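Local coordinates for beta-alanyl-CoA:ammonia lyase 2 (Clostridium propionicum, PDB 4MTU), which probably acts as a lyase that removes ammonia from beta-alanyl-CoA, and binds zinc within a hot dog fold, at residues 79-84 and 124-129; 4-9 and 37-42; 12-17 and 63-68. All blocks are in the same frame, centred on the assembly; numbering follows the deposited sequence.

Interaction 1: 79-84 and 124-129. With SO4 (sulfate ion), chain C.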
ATOM      1  N   GLY A  79     -33.333  11.762   1.604  1.00 17.62           N
ATOM      2  CA  GLY A  79     -34.448  10.933   1.343  1.00 18.17           C
ATOM      3  C   GLY A  79     -34.851  10.252   2.626  1.00 17.33           C
ATOM      4  O   GLY A  79     -34.540  10.644   3.716  1.00 19.53           O
ATOM      5  N   ASN A  80     -35.635   9.184   2.497  1.00 17.86           N
ATOM      6  CA  ASN A  80     -36.039   8.385   3.633  1.00 17.81           C
ATOM      7  C   ASN A  80     -34.866   7.541   4.148  1.00 17.00           C
ATOM      8  O   ASN A  80     -34.543   7.648   5.305  1.00 18.95           O
ATOM      9  CB  ASN A  80     -37.237   7.468   3.344  1.00 22.05           C
ATOM     10  CG  ASN A  80     -38.429   8.241   2.875  1.00 26.36           C
ATOM     11  OD1 ASN A  80     -38.972   9.008   3.698  1.00 30.50           O
ATOM     12  ND2 ASN A  80     -38.862   8.088   1.630  1.00 33.30           N
ATOM     13  N   GLN A  81     -34.238   6.797   3.253  1.00 16.97           N
ATOM     14  CA  GLN A  81     -33.033   6.009   3.570  1.00 16.35           C
ATOM     15  C   GLN A  81     -31.857   6.313   2.646  1.00 15.95           C
ATOM     16  O   GLN A  81     -30.752   5.868   2.932  1.00 18.34           O
ATOM     17  CB  GLN A  81     -33.298   4.513   3.537  1.00 17.48           C
ATOM     18  CG  GLN A  81     -34.349   4.051   4.514  1.00 19.62           C
ATOM     19  CD  GLN A  81     -34.639   2.571   4.454  1.00 19.86           C
ATOM     20  OE1 GLN A  81     -34.309   1.859   5.403  1.00 21.75           O
ATOM     21  NE2 GLN A  81     -35.225   2.223   3.345  1.00 23.35           N
ATOM     22  N   SER A  82     -32.081   7.057   1.570  1.00 16.21           N
ATOM     23  CA  SER A  82     -31.057   7.357   0.611  1.00 16.68           C
ATOM     24  C   SER A  82     -30.798   8.855   0.629  1.00 15.96           C
ATOM     25  O   SER A  82     -31.674   9.662   0.960  1.00 21.64           O
ATOM     26  CB  SER A  82     -31.478   6.841  -0.761  0.53 19.30           C
ATOM     27  OG  SER A  82     -32.203   7.869  -1.397  0.53 22.69           O
ATOM     28  N   TYR A  83     -29.573   9.237   0.342  1.00 14.66           N
ATOM     29  CA  TYR A  83     -29.089  10.587   0.408  1.00 14.14           C
ATOM     30  C   TYR A  83     -28.354  10.898  -0.910  1.00 14.58           C
ATOM     31  O   TYR A  83     -27.424  10.163  -1.270  1.00 17.51           O
ATOM     32  CB  TYR A  83     -28.131  10.762   1.592  1.00 14.87           C
ATOM     33  CG  TYR A  83     -28.661  10.324   2.916  1.00 13.85           C
ATOM     34  CD1 TYR A  83     -28.752   8.999   3.270  1.00 14.62           C
ATOM     35  CD2 TYR A  83     -29.061  11.265   3.869  1.00 14.60           C
ATOM     36  CE1 TYR A  83     -29.236   8.565   4.480  1.00 14.93           C
ATOM     37  CE2 TYR A  83     -29.565  10.813   5.103  1.00 14.43           C
ATOM     38  CZ  TYR A  83     -29.640   9.496   5.411  1.00 14.02           C
ATOM     39  OH  TYR A  83     -30.115   9.047   6.623  1.00 16.00           O
ATOM     40  N   THR A  84     -28.813  11.915  -1.604  1.00 13.75           N
ATOM     41  CA  THR A  84     -28.195  12.271  -2.895  1.00 14.66           C
ATOM     42  C   THR A  84     -27.187  13.347  -2.628  1.00 13.69           C
ATOM     43  O   THR A  84     -27.518  14.379  -2.068  1.00 15.12           O
ATOM     44  CB  THR A  84     -29.274  12.780  -3.874  1.00 17.99           C
ATOM     45  OG1 THR A  84     -30.283  11.766  -3.976  1.00 22.13           O
ATOM     46  CG2 THR A  84     -28.623  13.099  -5.224  1.00 19.93           C
ATOM     47  N   ILE A 124     -28.522   4.760   4.452  1.00 13.65           N
ATOM     48  CA  ILE A 124     -28.480   4.351   5.861  1.00 13.32           C
ATOM     49  C   ILE A 124     -29.846   3.713   6.151  1.00 14.12           C
ATOM     50  O   ILE A 124     -30.864   4.386   6.026  1.00 14.76           O
ATOM     51  CB  ILE A 124     -28.193   5.462   6.848  1.00 13.13           C
ATOM     52  CG1 ILE A 124     -26.934   6.232   6.517  1.00 13.57           C
ATOM     53  CG2 ILE A 124     -28.175   4.896   8.285  1.00 13.77           C
ATOM     54  CD1 ILE A 124     -26.771   7.525   7.292  1.00 14.30           C
ATOM     55  N   ALA A 125     -29.876   2.446   6.554  1.00 14.91           N
ATOM     56  CA  ALA A 125     -31.157   1.782   6.881  1.00 16.78           C
ATOM     57  C   ALA A 125     -31.835   2.577   8.009  1.00 16.06           C
ATOM     58  O   ALA A 125     -31.178   3.115   8.897  1.00 15.27           O
ATOM     59  CB  ALA A 125     -30.926   0.361   7.325  1.00 18.41           C
ATOM     60  N   LYS A 126     -33.126   2.638   7.949  1.00 17.81           N
ATOM     61  CA  LYS A 126     -33.894   3.439   8.893  1.00 21.21           C
ATOM     62  C   LYS A 126     -33.528   3.141  10.329  1.00 20.40           C
ATOM     63  O   LYS A 126     -33.367   4.101  11.134  1.00 20.88           O
ATOM     64  CB  LYS A 126     -35.392   3.275   8.577  1.00 23.89           C
ATOM     65  CG  LYS A 126     -36.125   4.572   8.825  1.00 27.05           C
ATOM     66  CD  LYS A 126     -35.789   5.739   7.831  1.00 27.10           C
ATOM     67  CE  LYS A 126     -36.209   7.033   8.542  1.00 25.25           C
ATOM     68  NZ  LYS A 126     -36.040   8.281   7.733  1.00 27.84           N
ATOM     69  N   ASP A 127     -33.352   1.877  10.664  1.00 20.14           N
ATOM     70  CA  ASP A 127     -33.072   1.489  12.054  1.00 22.52           C
ATOM     71  C   ASP A 127     -31.688   1.978  12.517  1.00 21.93           C
ATOM     72  O   ASP A 127     -31.418   2.009  13.711  1.00 27.66           O
ATOM     73  CB  ASP A 127     -33.176  -0.016  12.284  1.00 26.41           C
ATOM     74  CG  ASP A 127     -34.534  -0.655  12.144  1.00 38.33           C
ATOM     75  OD1 ASP A 127     -35.560   0.092  12.125  1.00 32.80           O
ATOM     76  OD2 ASP A 127     -34.701  -1.893  11.999  1.00 50.07           O
ATOM     77  N   ASN A 128     -30.758   2.263  11.585  1.00 16.31           N
ATOM     78  CA  ASN A 128     -29.436   2.710  11.874  1.00 15.82           C
ATOM     79  C   ASN A 128     -29.286   4.230  11.833  1.00 14.29           C
ATOM     80  O   ASN A 128     -28.182   4.740  12.152  1.00 15.37           O
ATOM     81  CB  ASN A 128     -28.404   2.137  10.898  1.00 17.08           C
ATOM     82  CG  ASN A 128     -28.257   0.635  11.076  1.00 21.42           C
ATOM     83  OD1 ASN A 128     -28.309   0.134  12.184  1.00 29.60           O
ATOM     84  ND2 ASN A 128     -28.171  -0.048   9.955  1.00 28.29           N
ATOM     85  N   GLN A 129     -30.315   4.981  11.473  1.00 13.53           N
ATOM     86  CA  GLN A 129     -30.226   6.441  11.470  1.00 13.34           C
ATOM     87  C   GLN A 129     -30.338   6.958  12.923  1.00 13.38           C
ATOM     88  O   GLN A 129     -31.166   6.514  13.713  1.00 15.15           O
ATOM     89  CB  GLN A 129     -31.311   7.053  10.632  1.00 13.91           C
ATOM     90  CG  GLN A 129     -31.172   6.708   9.141  1.00 14.65           C
ATOM     91  CD  GLN A 129     -32.315   7.150   8.271  1.00 15.73           C
ATOM     92  OE1 GLN A 129     -33.098   8.052   8.649  1.00 17.66           O
ATOM     93  NE2 GLN A 129     -32.422   6.644   7.067  1.00 18.20           N
TER
HETATM   94  S   SO4 C 202     -35.611   6.877  -0.431  0.72 25.68           S
HETATM   95  O1  SO4 C 202     -35.269   5.928   0.660  0.72 26.29           O
HETATM   96  O2  SO4 C 202     -37.033   6.951  -0.571  0.72 29.52           O
HETATM   97  O3  SO4 C 202     -34.983   6.366  -1.698  0.72 30.87           O
HETATM   98  O4  SO4 C 202     -34.800   8.084   0.007  0.72 28.61           O

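Interaction 2: 4-9 and 37-42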
ATOM      1  N   LYS A   4     -23.199  21.533   5.718  1.00 17.80           N
ATOM      2  CA  LYS A   4     -21.993  22.190   5.195  1.00 18.11           C
ATOM      3  C   LYS A   4     -21.395  21.305   4.107  1.00 15.41           C
ATOM      4  O   LYS A   4     -21.556  20.107   4.083  1.00 15.32           O
ATOM      5  CB  LYS A   4     -20.956  22.382   6.332  1.00 19.68           C
ATOM      6  CG  LYS A   4     -20.172  21.199   6.841  1.00 20.12           C
ATOM      7  CD  LYS A   4     -19.298  21.459   8.062  1.00 21.40           C
ATOM      8  CE  LYS A   4     -18.567  20.263   8.638  1.00 21.32           C
ATOM      9  NZ  LYS A   4     -17.846  20.528   9.956  1.00 26.28           N
ATOM     10  N   LYS A   5     -20.604  21.938   3.251  1.00 14.64           N
ATOM     11  CA  LYS A   5     -19.762  21.257   2.289  1.00 14.85           C
ATOM     12  C   LYS A   5     -18.596  20.633   3.037  1.00 15.29           C
ATOM     13  O   LYS A   5     -17.962  21.299   3.840  1.00 19.47           O
ATOM     14  CB  LYS A   5     -19.339  22.256   1.220  1.00 18.23           C
ATOM     15  CG  LYS A   5     -18.538  21.724   0.061  1.00 24.60           C
ATOM     16  CD  LYS A   5     -18.279  22.818  -1.007  1.00 27.93           C
ATOM     17  CE  LYS A   5     -19.516  23.383  -1.674  1.00 31.35           C
ATOM     18  NZ  LYS A   5     -19.318  24.284  -2.885  1.00 34.86           N
ATOM     19  N   VAL A   6     -18.256  19.398   2.752  1.00 13.01           N
ATOM     20  CA  VAL A   6     -17.083  18.724   3.277  1.00 12.99           C
ATOM     21  C   VAL A   6     -15.989  18.827   2.198  1.00 12.14           C
ATOM     22  O   VAL A   6     -16.210  18.613   1.022  1.00 13.00           O
ATOM     23  CB  VAL A   6     -17.377  17.289   3.607  1.00 13.22           C
ATOM     24  CG1 VAL A   6     -16.126  16.464   3.817  1.00 14.74           C
ATOM     25  CG2 VAL A   6     -18.272  17.251   4.869  1.00 16.76           C
ATOM     26  N   VAL A   7     -14.783  19.168   2.668  1.00 12.36           N
ATOM     27  CA  VAL A   7     -13.615  19.346   1.794  1.00 12.28           C
ATOM     28  C   VAL A   7     -12.476  18.470   2.293  1.00 12.15           C
ATOM     29  O   VAL A   7     -11.984  18.657   3.393  1.00 15.24           O
ATOM     30  CB  VAL A   7     -13.181  20.799   1.763  1.00 15.04           C
ATOM     31  CG1 VAL A   7     -11.897  21.018   0.961  1.00 17.26           C
ATOM     32  CG2 VAL A   7     -14.285  21.707   1.226  1.00 18.49           C
ATOM     33  N   HIS A   8     -12.120  17.452   1.524  1.00 10.74           N
ATOM     34  CA  HIS A   8     -10.892  16.720   1.746  1.00 10.52           C
ATOM     35  C   HIS A   8      -9.780  17.392   0.926  1.00 10.30           C
ATOM     36  O   HIS A   8     -10.051  17.983  -0.120  1.00 11.47           O
ATOM     37  CB  HIS A   8     -11.061  15.242   1.393  1.00 10.77           C
ATOM     38  CG  HIS A   8     -11.903  14.475   2.340  1.00 10.58           C
ATOM     39  ND1 HIS A   8     -11.900  13.094   2.383  1.00 11.29           N
ATOM     40  CD2 HIS A   8     -12.799  14.941   3.261  1.00 11.55           C
ATOM     41  CE1 HIS A   8     -12.739  12.747   3.332  1.00 11.51           C
ATOM     42  NE2 HIS A   8     -13.330  13.820   3.888  1.00 11.89           N
ATOM     43  N   HIS A   9      -8.558  17.254   1.396  0.74  9.99           N
ATOM     44  CA  HIS A   9      -7.426  17.907   0.773  0.74 10.67           C
ATOM     45  C   HIS A   9      -6.217  17.090   1.113  0.74 10.42           C
ATOM     46  O   HIS A   9      -5.952  16.828   2.289  0.74  9.90           O
ATOM     47  CB  HIS A   9      -7.384  19.366   1.269  0.74 11.41           C
ATOM     48  CG  HIS A   9      -6.238  20.217   0.774  0.74 11.42           C
ATOM     49  ND1 HIS A   9      -6.421  21.458   0.240  0.74 12.71           N
ATOM     50  CD2 HIS A   9      -4.921  20.037   0.744  0.74 12.64           C
ATOM     51  CE1 HIS A   9      -5.189  21.985  -0.084  0.74 13.31           C
ATOM     52  NE2 HIS A   9      -4.254  21.103   0.241  0.74 12.72           N
ATOM     53  N   GLY A  37     -18.237  11.213   1.130  1.00 10.65           N
ATOM     54  CA  GLY A  37     -19.617  10.785   1.348  1.00 10.93           C
ATOM     55  C   GLY A  37     -19.797  10.175   2.751  1.00 10.69           C
ATOM     56  O   GLY A  37     -20.802  10.454   3.426  1.00 11.10           O
ATOM     57  N   THR A  38     -18.854   9.347   3.168  1.00 10.53           N
ATOM     58  CA  THR A  38     -18.937   8.754   4.500  1.00 10.65           C
ATOM     59  C   THR A  38     -19.018   9.868   5.539  1.00 10.36           C
ATOM     60  O   THR A  38     -19.823   9.820   6.472  1.00 10.98           O
ATOM     61  CB  THR A  38     -17.710   7.862   4.759  1.00 11.06           C
ATOM     62  OG1 THR A  38     -17.709   6.780   3.802  1.00 12.97           O
ATOM     63  CG2 THR A  38     -17.756   7.268   6.156  1.00 11.36           C
ATOM     64  N   GLU A  39     -18.145  10.889   5.425  1.00 10.62           N
ATOM     65  CA  GLU A  39     -18.119  11.961   6.415  1.00 10.64           C
ATOM     66  C   GLU A  39     -19.479  12.667   6.460  1.00 10.72           C
ATOM     67  O   GLU A  39     -20.020  12.974   7.547  1.00 10.99           O
ATOM     68  CB  GLU A  39     -16.994  12.945   6.088  1.00 10.83           C
ATOM     69  CG  GLU A  39     -16.674  13.851   7.257  1.00 11.70           C
ATOM     70  CD  GLU A  39     -15.492  14.775   7.059  1.00 11.77           C
ATOM     71  OE1 GLU A  39     -14.645  14.531   6.205  1.00 11.93           O
ATOM     72  OE2 GLU A  39     -15.388  15.760   7.852  1.00 13.89           O
ATOM     73  N   LEU A  40     -20.066  12.958   5.299  1.00 10.70           N
ATOM     74  CA  LEU A  40     -21.383  13.560   5.228  1.00 10.90           C
ATOM     75  C   LEU A  40     -22.463  12.697   5.955  1.00 10.81           C
ATOM     76  O   LEU A  40     -23.324  13.252   6.624  1.00 11.81           O
ATOM     77  CB  LEU A  40     -21.817  13.785   3.786  1.00 11.48           C
ATOM     78  CG  LEU A  40     -21.024  14.837   2.991  1.00 12.63           C
ATOM     79  CD1 LEU A  40     -21.320  14.722   1.517  1.00 13.46           C
ATOM     80  CD2 LEU A  40     -21.376  16.226   3.475  1.00 13.28           C
ATOM     81  N   MET A  41     -22.369  11.398   5.790  1.00 10.93           N
ATOM     82  CA  MET A  41     -23.342  10.510   6.395  1.00 11.27           C
ATOM     83  C   MET A  41     -23.159  10.451   7.911  1.00 11.00           C
ATOM     84  O   MET A  41     -24.166  10.388   8.673  1.00 11.95           O
ATOM     85  CB  MET A  41     -23.267   9.122   5.745  1.00 11.63           C
ATOM     86  CG  MET A  41     -23.698   9.115   4.300  1.00 12.62           C
ATOM     87  SD  MET A  41     -25.378   9.719   3.994  1.00 13.47           S
ATOM     88  CE  MET A  41     -25.081  11.411   3.509  1.00 14.26           C
ATOM     89  N   VAL A  42     -21.935  10.457   8.374  1.00 11.00           N
ATOM     90  CA  VAL A  42     -21.683  10.546   9.804  1.00 10.84           C
ATOM     91  C   VAL A  42     -22.372  11.782  10.372  1.00 10.92           C
ATOM     92  O   VAL A  42     -23.026  11.745  11.424  1.00 11.74           O
ATOM     93  CB  VAL A  42     -20.147  10.559  10.093  1.00 11.58           C
ATOM     94  CG1 VAL A  42     -19.897  10.858  11.579  1.00 12.21           C
ATOM     95  CG2 VAL A  42     -19.528   9.225   9.663  1.00 12.54           C
TER

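Interaction 3: 12-17 and 63-68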
ATOM      1  N   MET A  12      -1.112  13.975  -4.034  1.00  9.79           N
ATOM      2  CA  MET A  12      -0.775  12.775  -4.767  1.00  9.86           C
ATOM      3  C   MET A  12       0.715  12.482  -4.634  1.00  9.64           C
ATOM      4  O   MET A  12       1.530  13.296  -5.091  1.00 10.91           O
ATOM      5  CB  MET A  12      -1.119  12.941  -6.251  1.00 10.52           C
ATOM      6  CG  MET A  12      -2.600  13.205  -6.560  1.00 10.86           C
ATOM      7  SD  MET A  12      -3.711  11.852  -6.184  1.00 11.45           S
ATOM      8  CE  MET A  12      -4.274  12.235  -4.509  1.00 12.66           C
ATOM      9  N   SER A  13       1.048  11.417  -3.958  1.00 10.04           N
ATOM     10  CA  SER A  13       2.438  11.029  -3.861  1.00 10.34           C
ATOM     11  C   SER A  13       2.782  10.049  -4.953  1.00  9.96           C
ATOM     12  O   SER A  13       1.929   9.630  -5.749  1.00 10.41           O
ATOM     13  CB  SER A  13       2.784  10.428  -2.486  1.00 11.25           C
ATOM     14  OG  SER A  13       2.319   9.119  -2.434  1.00 12.13           O
ATOM     15  N   ALA A  14       4.055   9.625  -4.986  1.00 10.51           N
ATOM     16  CA  ALA A  14       4.457   8.592  -5.948  1.00 10.47           C
ATOM     17  C   ALA A  14       3.622   7.318  -5.752  1.00 10.13           C
ATOM     18  O   ALA A  14       3.426   6.572  -6.717  1.00 11.31           O
ATOM     19  CB  ALA A  14       5.948   8.306  -5.788  1.00 11.33           C
ATOM     20  N   LYS A  15       3.133   7.041  -4.573  1.00 10.16           N
ATOM     21  CA  LYS A  15       2.303   5.912  -4.257  1.00 10.17           C
ATOM     22  C   LYS A  15       0.932   5.953  -4.920  1.00 10.52           C
ATOM     23  O   LYS A  15       0.271   4.932  -5.027  1.00 12.13           O
ATOM     24  CB  LYS A  15       2.128   5.788  -2.734  1.00 11.21           C
ATOM     25  CG  LYS A  15       3.470   5.662  -1.991  1.00 11.73           C
ATOM     26  CD  LYS A  15       3.268   5.874  -0.501  1.00 13.87           C
ATOM     27  CE  LYS A  15       4.535   5.704   0.289  1.00 14.45           C
ATOM     28  NZ  LYS A  15       5.454   6.793   0.031  1.00 14.67           N
ATOM     29  N   ASP A  16       0.493   7.133  -5.360  1.00  9.88           N
ATOM     30  CA  ASP A  16      -0.767   7.317  -6.038  1.00 10.13           C
ATOM     31  C   ASP A  16      -0.637   7.112  -7.544  1.00  9.95           C
ATOM     32  O   ASP A  16      -1.662   6.973  -8.226  1.00 10.64           O
ATOM     33  CB  ASP A  16      -1.351   8.697  -5.747  1.00 10.27           C
ATOM     34  CG  ASP A  16      -1.766   8.796  -4.275  1.00 11.12           C
ATOM     35  OD1 ASP A  16      -2.700   8.044  -3.884  1.00 12.59           O
ATOM     36  OD2 ASP A  16      -1.176   9.609  -3.535  1.00 11.85           O
ATOM     37  N   ALA A  17       0.586   7.082  -8.095  1.00  9.94           N
ATOM     38  CA  ALA A  17       0.711   6.760  -9.507  1.00  9.98           C
ATOM     39  C   ALA A  17       0.080   5.413  -9.758  1.00  9.75           C
ATOM     40  O   ALA A  17       0.184   4.494  -8.939  1.00 10.45           O
ATOM     41  CB  ALA A  17       2.181   6.710  -9.900  1.00 10.67           C
ATOM     42  N   VAL A  63      -4.495  13.839 -13.633  1.00 11.47           N
ATOM     43  CA  VAL A  63      -3.883  14.038 -12.330  1.00 11.01           C
ATOM     44  C   VAL A  63      -2.570  13.243 -12.297  1.00 10.47           C
ATOM     45  O   VAL A  63      -2.559  12.087 -12.716  1.00 11.07           O
ATOM     46  CB  VAL A  63      -4.865  13.557 -11.229  1.00 11.18           C
ATOM     47  CG1 VAL A  63      -4.203  13.652  -9.864  1.00 11.62           C
ATOM     48  CG2 VAL A  63      -6.151  14.357 -11.253  1.00 12.52           C
ATOM     49  N   TYR A  64      -1.547  13.908 -11.781  1.00 10.68           N
ATOM     50  CA  TYR A  64      -0.189  13.335 -11.713  1.00 10.71           C
ATOM     51  C   TYR A  64       0.354  13.339 -10.309  1.00 10.23           C
ATOM     52  O   TYR A  64      -0.074  14.122  -9.438  1.00 10.75           O
ATOM     53  CB  TYR A  64       0.741  14.166 -12.596  1.00 11.93           C
ATOM     54  CG  TYR A  64       0.407  14.103 -14.081  1.00 12.50           C
ATOM     55  CD1 TYR A  64       0.892  13.079 -14.851  1.00 13.34           C
ATOM     56  CD2 TYR A  64      -0.393  15.079 -14.636  1.00 15.18           C
ATOM     57  CE1 TYR A  64       0.556  13.017 -16.215  1.00 16.40           C
ATOM     58  CE2 TYR A  64      -0.740  15.067 -15.949  1.00 18.73           C
ATOM     59  CZ  TYR A  64      -0.248  14.030 -16.714  1.00 17.72           C
ATOM     60  OH  TYR A  64      -0.569  13.988 -18.090  1.00 25.47           O
ATOM     61  N   VAL A  65       1.372  12.524 -10.086  1.00 10.34           N
ATOM     62  CA  VAL A  65       2.212  12.591  -8.875  1.00 10.18           C
ATOM     63  C   VAL A  65       2.612  14.043  -8.678  1.00 10.13           C
ATOM     64  O   VAL A  65       3.030  14.742  -9.622  1.00 10.77           O
ATOM     65  CB  VAL A  65       3.439  11.696  -9.039  1.00 10.61           C
ATOM     66  CG1 VAL A  65       4.393  11.861  -7.869  1.00 11.14           C
ATOM     67  CG2 VAL A  65       3.013  10.244  -9.189  1.00 10.68           C
ATOM     68  N   GLY A  66       2.521  14.508  -7.417  1.00 10.36           N
ATOM     69  CA  GLY A  66       2.896  15.841  -7.029  1.00 10.88           C
ATOM     70  C   GLY A  66       1.794  16.856  -7.145  1.00 11.01           C
ATOM     71  O   GLY A  66       1.939  18.016  -6.755  1.00 12.27           O
ATOM     72  N   ASP A  67       0.645  16.446  -7.653  1.00 10.51           N
ATOM     73  CA  ASP A  67      -0.534  17.320  -7.620  1.00 10.55           C
ATOM     74  C   ASP A  67      -1.089  17.349  -6.199  1.00 10.49           C
ATOM     75  O   ASP A  67      -1.216  16.329  -5.516  1.00 12.94           O
ATOM     76  CB  ASP A  67      -1.609  16.801  -8.563  1.00 11.17           C
ATOM     77  CG  ASP A  67      -1.278  17.015 -10.031  1.00 11.66           C
ATOM     78  OD1 ASP A  67      -0.311  17.750 -10.361  1.00 12.42           O
ATOM     79  OD2 ASP A  67      -2.094  16.500 -10.881  1.00 12.55           O
ATOM     80  N   PHE A  68      -1.505  18.532  -5.779  1.00 10.33           N
ATOM     81  CA  PHE A  68      -2.292  18.728  -4.546  1.00 10.21           C
ATOM     82  C   PHE A  68      -3.732  18.868  -4.965  1.00 10.31           C
ATOM     83  O   PHE A  68      -4.047  19.643  -5.872  1.00 11.20           O
ATOM     84  CB  PHE A  68      -1.786  19.905  -3.753  1.00 10.80           C
ATOM     85  CG  PHE A  68      -0.454  19.664  -3.076  1.00 10.70           C
ATOM     86  CD1 PHE A  68       0.750  19.793  -3.777  1.00 11.25           C
ATOM     87  CD2 PHE A  68      -0.396  19.264  -1.744  1.00 11.15           C
ATOM     88  CE1 PHE A  68       1.957  19.568  -3.136  1.00 11.60           C
ATOM     89  CE2 PHE A  68       0.801  19.049  -1.119  1.00 11.67           C
ATOM     90  CZ  PHE A  68       1.996  19.221  -1.800  1.00 12.02           C
TER

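Interaction 1: 79-84 and 124-129
Gln81 O takes the N-H of Ile124 at 2.9 Å where, at one end of the hot dog sheet, strand 82-95 begins and strand 106-123 gives way to a loop. From there the Gln81 side chain, extended beyond CG (chi2 178°), carries CD out over the loop backbone. Its CB lies 3.5 Å from Ile124 O, CG stays beside that oxygen, CD passes 3.8 Å from Lys126 N, and OE1 accepts the Lys126 N-H at 2.9 Å on an in-plane lone pair. Asn80 O is gripped twice, by Lys126 NZ at 2.9 Å and by Gln129 NE2 at 2.9 Å, the latter almost straight (178°). The second N-H of Gln129 NE2 goes to Ile124 O at 2.9 Å, so both amide hydrogens are used and the rotation of the group is fixed. Tyr83 and Gln129 meet tip to tip without bonding; the Tyr83 hydroxyl bonds instead to Asp45, a zinc ligand, while Gln129 packs on His142, also a zinc ligand. A sulfate ion, probably from the crystallisation liquor, sits against residues 79-82, its O1 accepting the Gln81 N-H and its O2 the side-chain N-H of Asn80 ND2 at 3.1 Å.

Interaction 2: 4-9 and 37-42
Val6, His8, Glu39 and Leu40 join strand 4-11, the outermost strand on one side of this chain's sheet, to helix 27-45, the long central helix that the sheet of a hot dog fold wraps around. The short axes of 4-9 and 37-42 approach to 8.9 Å, and the side chains between them divide into an apolar pair and a polar one. Val6 points at the helix with its two methyls doing different work. CG2 packs on Leu40 CD2 at 3.6 Å, the two side chains running antiparallel alongside one another, and the same Leu40 methyl reaches the backbone of Lys4. Val6 CG1 instead lies 3.4 Å from Glu39 OE1, in contact with the carboxylate through both OE1 and CD. Glu39 has CG anti to its backbone N (chi1 -165°) and is extended beyond it, carrying the carboxylate across to the strand. There His8 NE2 donates to Glu39 OE1 at 2.8 Å with an N-H...O angle of 148°. The oxygen sits at the ring edge, close to the imidazole plane, and is met nearly along its C-O axis, with ring and carboxylate planes 37° apart. Lys4 NZ forms its salt bridge with Glu134. A second subunit adds to this polar cluster: its His9 ring meets that of His8, and His9 of this chain also makes backbone hydrogen bonds to that subunit. Glu39 OE1 is bonded by NE2 of His8 and by NE2 of His9 of the second subunit, while Tyr43 OH bonds to OE2, so both oxygens of the buried carboxylate have polar partners and its rotation is restrained.

Interaction 3: 12-17 and 63-68
Val65 packs with both methyls against residues 14-17 at the apolar centre of this contact between two loops. Its CG2 touches Ala17 CB at 3.7 Å, and CG1, anti to the backbone N (chi1 174°), rests 3.7 Å from Ala14 N. Beside this cluster Met12 and Val63 cross at about a right angle, with Met12 CG 3.7 Å from Val63 CG1; the Met12 chain is bent at both chi2 and chi3, and its sulfur stays close to the same methyl. Outward from these side chains the backbone of Met12 makes a pair of bonds. Its N-H points almost straight (172°) at the Asp67 carbonyl, Met12 N to Asp67 O being 2.8 Å, and its carbonyl accepts from the residue just before Asp67, Gly66 N to Met12 O being 2.8 Å. Both partners belong to a type II beta turn from Tyr64 to Asp67. Gly66 takes the turn's positive-phi position (phi 89°), where a side chain would press on the preceding carbonyl oxygen. The polar edge secures each loop on itself. Asp67 OD2 receives Tyr64 N at 2.8 Å from above its carboxylate plane, and the same oxygen forms a salt bridge with Lys91. In the other loop Asp16 OD2 accepts Ser13 N at 2.9 Å on its anti lone pair, Ser13 OG accepts Lys15 N in an ST turn, and Asp16 OD1 pairs with Arg28 of helix 27-45. The contact thus joins the loop between strand 4-11 and that helix to the one leading into strand 68-78; Met12 and Val63 both pack on Met69 of that strand and on Val24, and Ala14 lies against Ala17 of a neighbouring subunit.

Interaction 2 is the most central of the three, lying about 8 Å from the chain's centre, whereas interactions 1 and 3 lie toward opposite ends with centres about 35 Å apart. Interactions 1 and 2 reach the same sheet and touch: Met41, on the helix of interaction 2, packs its SD against Tyr83 CG at 3.5 Å. The loop 12-17 follows the strand carrying 4-9, so interactions 2 and 3 adjoin in sequence. Partly buried interaction 1, near the zinc site, relies on amide and lysine donors, and no other protein chain of the assembly touches it. Interactions 2 and 3 are buried and meet other subunits, the former through a histidine-carboxylate bond, the latter combining aliphatic packing with backbone bonds between loops.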